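Local coordinates for protein ornithine carbamoyltransferase (Gloeobacter violaceus, PDB 3GD5) that probably catalyses the reversible transfer of the carbamoyl group from carbamoyl phosphate to L-ornithine, giving L-citrulline in arginine biosynthesis, at residues V141-L146 with L301-A306; A226-T231 with I268-L273. All coordinates share one frame; numbering follows the deposited sequence.

Contact 1. Residues V141-L146 with L301-A306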
loop_
_atom_site.group_PDB
_atom_site.type_symbol
_atom_site.label_atom_id
_atom_site.label_comp_id
_atom_site.label_asym_id
_atom_site.label_seq_id
_atom_site.Cartn_x
_atom_site.Cartn_y
_atom_site.Cartn_z
ATOM N N VAL A 141 30.042 -10.975 -15.198
ATOM C CA VAL A 141 30.894 -11.633 -16.175
ATOM C C VAL A 141 32.366 -11.692 -15.788
ATOM O O VAL A 141 33.011 -12.711 -16.033
ATOM C CB VAL A 141 30.726 -10.978 -17.572
ATOM C CG1 VAL A 141 31.820 -11.475 -18.549
ATOM C CG2 VAL A 141 29.346 -11.323 -18.116
ATOM N N VAL A 142 32.905 -10.630 -15.184
ATOM C CA VAL A 142 34.306 -10.658 -14.786
ATOM C C VAL A 142 34.480 -11.749 -13.727
ATOM O O VAL A 142 35.540 -12.372 -13.612
ATOM C CB VAL A 142 34.803 -9.278 -14.232
ATOM C CG1 VAL A 142 34.451 -8.157 -15.213
ATOM C CG2 VAL A 142 34.206 -9.000 -12.874
ATOM N N ALA A 143 33.424 -11.997 -12.964
ATOM C CA ALA A 143 33.465 -13.029 -11.936
ATOM C C ALA A 143 33.393 -14.407 -12.594
ATOM O O ALA A 143 34.082 -15.347 -12.185
ATOM C CB ALA A 143 32.297 -12.852 -10.955
ATOM N N ASP A 144 32.566 -14.525 -13.624
ATOM C CA ASP A 144 32.418 -15.796 -14.319
ATOM C C ASP A 144 33.728 -16.174 -15.005
ATOM O O ASP A 144 34.191 -17.315 -14.894
ATOM C CB ASP A 144 31.290 -15.708 -15.355
ATOM C CG ASP A 144 29.967 -15.245 -14.746
ATOM O OD1 ASP A 144 29.624 -15.703 -13.627
ATOM O OD2 ASP A 144 29.267 -14.440 -15.397
ATOM N N LEU A 145 34.313 -15.205 -15.708
ATOM C CA LEU A 145 35.569 -15.385 -16.429
ATOM C C LEU A 145 36.653 -15.857 -15.469
ATOM O O LEU A 145 37.394 -16.788 -15.769
ATOM C CB LEU A 145 35.981 -14.063 -17.080
ATOM C CG LEU A 145 35.887 -13.887 -18.602
ATOM C CD1 LEU A 145 34.750 -14.686 -19.198
ATOM C CD2 LEU A 145 35.733 -12.405 -18.909
ATOM N N LEU A 146 36.718 -15.214 -14.307
ATOM C CA LEU A 146 37.688 -15.539 -13.269
ATOM C C LEU A 146 37.436 -16.950 -12.740
ATOM O O LEU A 146 38.357 -17.642 -12.305
ATOM C CB LEU A 146 37.561 -14.527 -12.127
ATOM C CG LEU A 146 38.738 -14.224 -11.197
ATOM C CD1 LEU A 146 38.246 -13.284 -10.105
ATOM C CD2 LEU A 146 39.291 -15.494 -10.579
ATOM N N LEU A 301 32.664 -11.238 -5.321
ATOM C CA LEU A 301 33.402 -10.434 -4.351
ATOM C C LEU A 301 34.829 -10.110 -4.818
ATOM O O LEU A 301 35.266 -8.953 -4.787
ATOM C CB LEU A 301 33.451 -11.167 -3.006
ATOM C CG LEU A 301 34.537 -10.736 -2.018
ATOM C CD1 LEU A 301 34.379 -9.271 -1.727
ATOM C CD2 LEU A 301 34.454 -11.560 -0.738
ATOM N N HIS A 302 35.552 -11.140 -5.237
ATOM C CA HIS A 302 36.930 -10.957 -5.683
ATOM C C HIS A 302 36.989 -10.129 -6.961
ATOM O O HIS A 302 37.891 -9.320 -7.144
ATOM C CB HIS A 302 37.588 -12.323 -5.882
ATOM C CG HIS A 302 37.496 -13.205 -4.676
ATOM N ND1 HIS A 302 38.039 -12.854 -3.458
ATOM C CD2 HIS A 302 36.884 -14.398 -4.486
ATOM C CE1 HIS A 302 37.764 -13.792 -2.569
ATOM N NE2 HIS A 302 37.064 -14.741 -3.168
ATOM N N ALA A 303 36.012 -10.313 -7.833
ATOM C CA ALA A 303 35.988 -9.557 -9.075
ATOM C C ALA A 303 35.690 -8.087 -8.803
ATOM O O ALA A 303 36.327 -7.195 -9.379
ATOM C CB ALA A 303 34.951 -10.134 -10.026
ATOM N N GLN A 304 34.713 -7.830 -7.936
ATOM C CA GLN A 304 34.351 -6.457 -7.619
ATOM C C GLN A 304 35.449 -5.718 -6.848
ATOM O O GLN A 304 35.592 -4.504 -6.998
ATOM C CB GLN A 304 33.000 -6.429 -6.884
ATOM C CG GLN A 304 31.847 -6.530 -7.875
ATOM C CD GLN A 304 30.580 -7.135 -7.299
ATOM O OE1 GLN A 304 29.760 -7.647 -8.044
ATOM N NE2 GLN A 304 30.410 -7.069 -5.981
ATOM N N LYS A 305 36.229 -6.432 -6.040
ATOM C CA LYS A 305 37.341 -5.793 -5.318
ATOM C C LYS A 305 38.343 -5.267 -6.351
ATOM O O LYS A 305 38.893 -4.180 -6.202
ATOM C CB LYS A 305 38.056 -6.792 -4.405
ATOM C CG LYS A 305 37.280 -7.159 -3.160
ATOM C CD LYS A 305 37.985 -8.229 -2.345
ATOM C CE LYS A 305 39.351 -7.783 -1.857
ATOM N NZ LYS A 305 39.885 -8.831 -0.955
ATOM N N ALA A 306 38.577 -6.052 -7.400
ATOM C CA ALA A 306 39.497 -5.641 -8.455
ATOM C C ALA A 306 38.980 -4.399 -9.180
ATOM O O ALA A 306 39.763 -3.509 -9.510
ATOM C CB ALA A 306 39.715 -6.779 -9.445
#
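Ala303 presents its methyl group to one turn of the facing helix, between Val142 and Ala143. Ala303 CB lies 3.8 Å from CA of Ala143 and 3.9 Å from CB of the same residue, an ordinary apolar contact that involves backbone as well as side chain. Val142 puts its CG2 branch against the same methyl, although the modelled closeness of that pair is doubtful. Alanine suits both Ala143 and Ala303, because a single methyl lets the backbones come together: their CA atoms are 5.2 Å apart. A turn further on, Leu146 reaches over with CG anti to its backbone N (chi1 -155°) and the chain extended. Leu146 CD1 meets CB of His302 at 4.4 Å, touching the aliphatic base of that residue and not its imidazole, whose NE2 is hydrogen-bonded to Glu298 on its own helix.

No hydrogen bond joins the two segments, and small and branched apolar groups carry the contact. The axes of segments 141-146 and 301-306 approach to 8.4 Å, with N-to-C directions 118° apart, so the helices cross steeply and meet over a short length. Helix 24-39 packs on Leu146, His302 and Ala306, whereas helix 60-72 receives Leu301 and Gln304; the amide NE2 of Gln304 is hydrogen-bonded there to OG of Ser65. Helices 138-152 and 293-312 are the pair that connects the carbamoyl phosphate and ornithine domains, and their buried crossing is characteristic of the aspartate/ornithine carbamoyltransferase fold.

Contact 2. Residues A226-T231 with I268-L273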
loop_
_atom_site.group_PDB
_atom_site.type_symbol
_atom_site.label_atom_id
_atom_site.label_comp_id
_atom_site.label_asym_id
_atom_site.label_seq_id
_atom_site.Cartn_x
_atom_site.Cartn_y
_atom_site.Cartn_z
ATOM N N ALA A 226 31.032 -27.718 -25.628
ATOM C CA ALA A 226 31.245 -26.597 -24.716
ATOM C C ALA A 226 31.897 -27.068 -23.425
ATOM O O ALA A 226 31.631 -28.172 -22.957
ATOM C CB ALA A 226 29.916 -25.913 -24.412
ATOM N N HIS A 227 32.759 -26.230 -22.857
ATOM C CA HIS A 227 33.437 -26.555 -21.600
ATOM C C HIS A 227 32.642 -25.922 -20.466
ATOM O O HIS A 227 32.862 -26.216 -19.292
ATOM C CB HIS A 227 34.845 -25.967 -21.593
ATOM C CG HIS A 227 35.655 -26.334 -22.793
ATOM N ND1 HIS A 227 36.380 -27.504 -22.876
ATOM C CD2 HIS A 227 35.830 -25.697 -23.975
ATOM C CE1 HIS A 227 36.967 -27.571 -24.057
ATOM N NE2 HIS A 227 36.649 -26.488 -24.742
ATOM N N ILE A 228 31.712 -25.047 -20.837
ATOM C CA ILE A 228 30.900 -24.333 -19.869
ATOM C C ILE A 228 29.479 -24.124 -20.374
ATOM O O ILE A 228 29.271 -23.558 -21.443
ATOM C CB ILE A 228 31.509 -22.927 -19.576
ATOM C CG1 ILE A 228 32.971 -23.059 -19.163
ATOM C CG2 ILE A 228 30.721 -22.214 -18.477
ATOM C CD1 ILE A 228 33.906 -22.189 -20.001
ATOM N N LEU A 229 28.503 -24.605 -19.613
ATOM C CA LEU A 229 27.101 -24.384 -19.958
ATOM C C LEU A 229 26.626 -23.293 -18.985
ATOM O O LEU A 229 26.762 -23.426 -17.771
ATOM C CB LEU A 229 26.285 -25.665 -19.790
ATOM C CG LEU A 229 26.634 -26.780 -20.780
ATOM C CD1 LEU A 229 25.712 -27.962 -20.546
ATOM C CD2 LEU A 229 26.491 -26.272 -22.215
ATOM N N TYR A 230 26.078 -22.218 -19.533
ATOM C CA TYR A 230 25.646 -21.079 -18.737
ATOM C C TYR A 230 24.181 -20.756 -18.957
ATOM O O TYR A 230 23.685 -20.794 -20.083
ATOM C CB TYR A 230 26.489 -19.861 -19.122
ATOM C CG TYR A 230 26.507 -18.725 -18.121
ATOM C CD1 TYR A 230 25.356 -17.988 -17.832
ATOM C CD2 TYR A 230 27.695 -18.363 -17.488
ATOM C CE1 TYR A 230 25.394 -16.914 -16.939
ATOM C CE2 TYR A 230 27.745 -17.300 -16.600
ATOM C CZ TYR A 230 26.593 -16.579 -16.324
ATOM O OH TYR A 230 26.654 -15.546 -15.405
ATOM N N THR A 231 23.484 -20.439 -17.876
ATOM C CA THR A 231 22.086 -20.074 -17.991
ATOM C C THR A 231 21.706 -19.089 -16.900
ATOM O O THR A 231 22.472 -18.843 -15.969
ATOM C CB THR A 231 21.161 -21.299 -17.931
ATOM O OG1 THR A 231 19.850 -20.911 -18.358
ATOM C CG2 THR A 231 21.097 -21.860 -16.523
ATOM N N ILE A 268 31.683 -27.558 -17.269
ATOM C CA ILE A 268 31.300 -26.907 -16.026
ATOM C C ILE A 268 29.956 -26.209 -16.246
ATOM O O ILE A 268 29.640 -25.807 -17.371
ATOM C CB ILE A 268 32.395 -25.881 -15.607
ATOM C CG1 ILE A 268 33.293 -26.503 -14.537
ATOM C CG2 ILE A 268 31.779 -24.585 -15.126
ATOM C CD1 ILE A 268 34.013 -27.743 -14.996
ATOM N N VAL A 269 29.162 -26.092 -15.182
ATOM C CA VAL A 269 27.857 -25.435 -15.262
ATOM C C VAL A 269 27.831 -24.165 -14.411
ATOM O O VAL A 269 28.089 -24.209 -13.207
ATOM C CB VAL A 269 26.714 -26.363 -14.781
ATOM C CG1 VAL A 269 25.386 -25.615 -14.823
ATOM C CG2 VAL A 269 26.640 -27.602 -15.661
ATOM N N LEU A 270 27.524 -23.035 -15.046
ATOM C CA LEU A 270 27.457 -21.755 -14.346
ATOM C C LEU A 270 26.057 -21.163 -14.378
ATOM O O LEU A 270 25.320 -21.329 -15.350
ATOM C CB LEU A 270 28.429 -20.735 -14.964
ATOM C CG LEU A 270 29.934 -21.012 -14.876
ATOM C CD1 LEU A 270 30.714 -19.802 -15.373
ATOM C CD2 LEU A 270 30.310 -21.329 -13.441
ATOM N N HIS A 271 25.692 -20.484 -13.296
ATOM C CA HIS A 271 24.395 -19.819 -13.197
ATOM C C HIS A 271 24.632 -18.587 -12.329
ATOM O O HIS A 271 25.113 -18.700 -11.208
ATOM C CB HIS A 271 23.351 -20.751 -12.557
ATOM C CG HIS A 271 21.955 -20.208 -12.593
ATOM N ND1 HIS A 271 20.881 -20.943 -13.050
ATOM C CD2 HIS A 271 21.453 -19.009 -12.206
ATOM C CE1 HIS A 271 19.779 -20.223 -12.939
ATOM N NE2 HIS A 271 20.098 -19.047 -12.429
ATOM N N CYS A 272 24.320 -17.408 -12.854
ATOM C CA CYS A 272 24.531 -16.170 -12.104
ATOM C C CYS A 272 23.622 -15.979 -10.872
ATOM O O CYS A 272 23.916 -15.137 -10.030
ATOM C CB CYS A 272 24.382 -14.965 -13.035
ATOM S SG CYS A 272 22.778 -14.873 -13.836
ATOM N N LEU A 273 22.533 -16.750 -10.787
ATOM C CA LEU A 273 21.564 -16.710 -9.675
ATOM C C LEU A 273 20.648 -15.479 -9.649
ATOM O O LEU A 273 20.982 -14.440 -10.215
ATOM C CB LEU A 273 22.294 -16.833 -8.332
ATOM C CG LEU A 273 23.087 -18.130 -8.116
ATOM C CD1 LEU A 273 23.783 -18.096 -6.770
ATOM C CD2 LEU A 273 22.151 -19.337 -8.206
#
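Ile228 to Tyr230 run parallel to Ile268 to Leu270, the strand axes 4.6 Å apart, in a ladder of backbone hydrogen bonds. Leu229 N bonds to Ile268 O at 2.8 Å, and Leu270 N to Leu229 O; Ile268 N extends it to His227 O, and Thr231 N to Leu270 O. On the face bearing Ile228, Tyr230 and Leu270, the tyrosine has CG anti to its backbone N (chi1 -161°), and CD2 of its ring lies 3.5 Å from CB of Leu270. Leu270 O sits over one ring face, while CG of Leu270 packs on CG2 of Ile228, 3.9 Å away; branched apolar chains suit this buried face. Tyr230 OH reaches CB of Cys272 at 3.3 Å and is hydrogen-bonded to Asp144. An alanine in place of Tyr230 would probably leave Asp144 without this mate and open a gap beside Leu270 and Cys272. On the other face, the CG2 methyl of Thr231 packs against the imidazole of His271; His271 NE2 is hydrogen-bonded to Pro274 O and Thr231 OG1 to Val163 O. Helix 138-152 covers Ile228 and Tyr230, Glu296 of helix 293-312 bonds N of His271, and strand 159-163 continues the parallel sheet beyond strand 228-231.

In the fold
The centres of the two contacts lie 15 Å apart. Contact 1 is formed by the two interdomain helices, and contact 2, at the sheet edge of the ornithine domain, is covered by them on the face of Tyr230. Asp144 joins the two directly: its hydrogen bond from OD2 to Tyr230 OH is 2.8 Å long, and Asp144 CB lies 4.1 Å from CD1 of Leu270. Contact 2 ends in Cys272 and Leu273, which by similarity probably bind carbamoyl phosphate; contact 1 lies beside Arg300, given the same role, with the side chains of Ala143 and Arg300 about 4 Å apart. The Cys272 side chain comes within about 3 Å of those of Gln140 and Asp232, probable carbamoyl phosphate and ornithine ligands respectively.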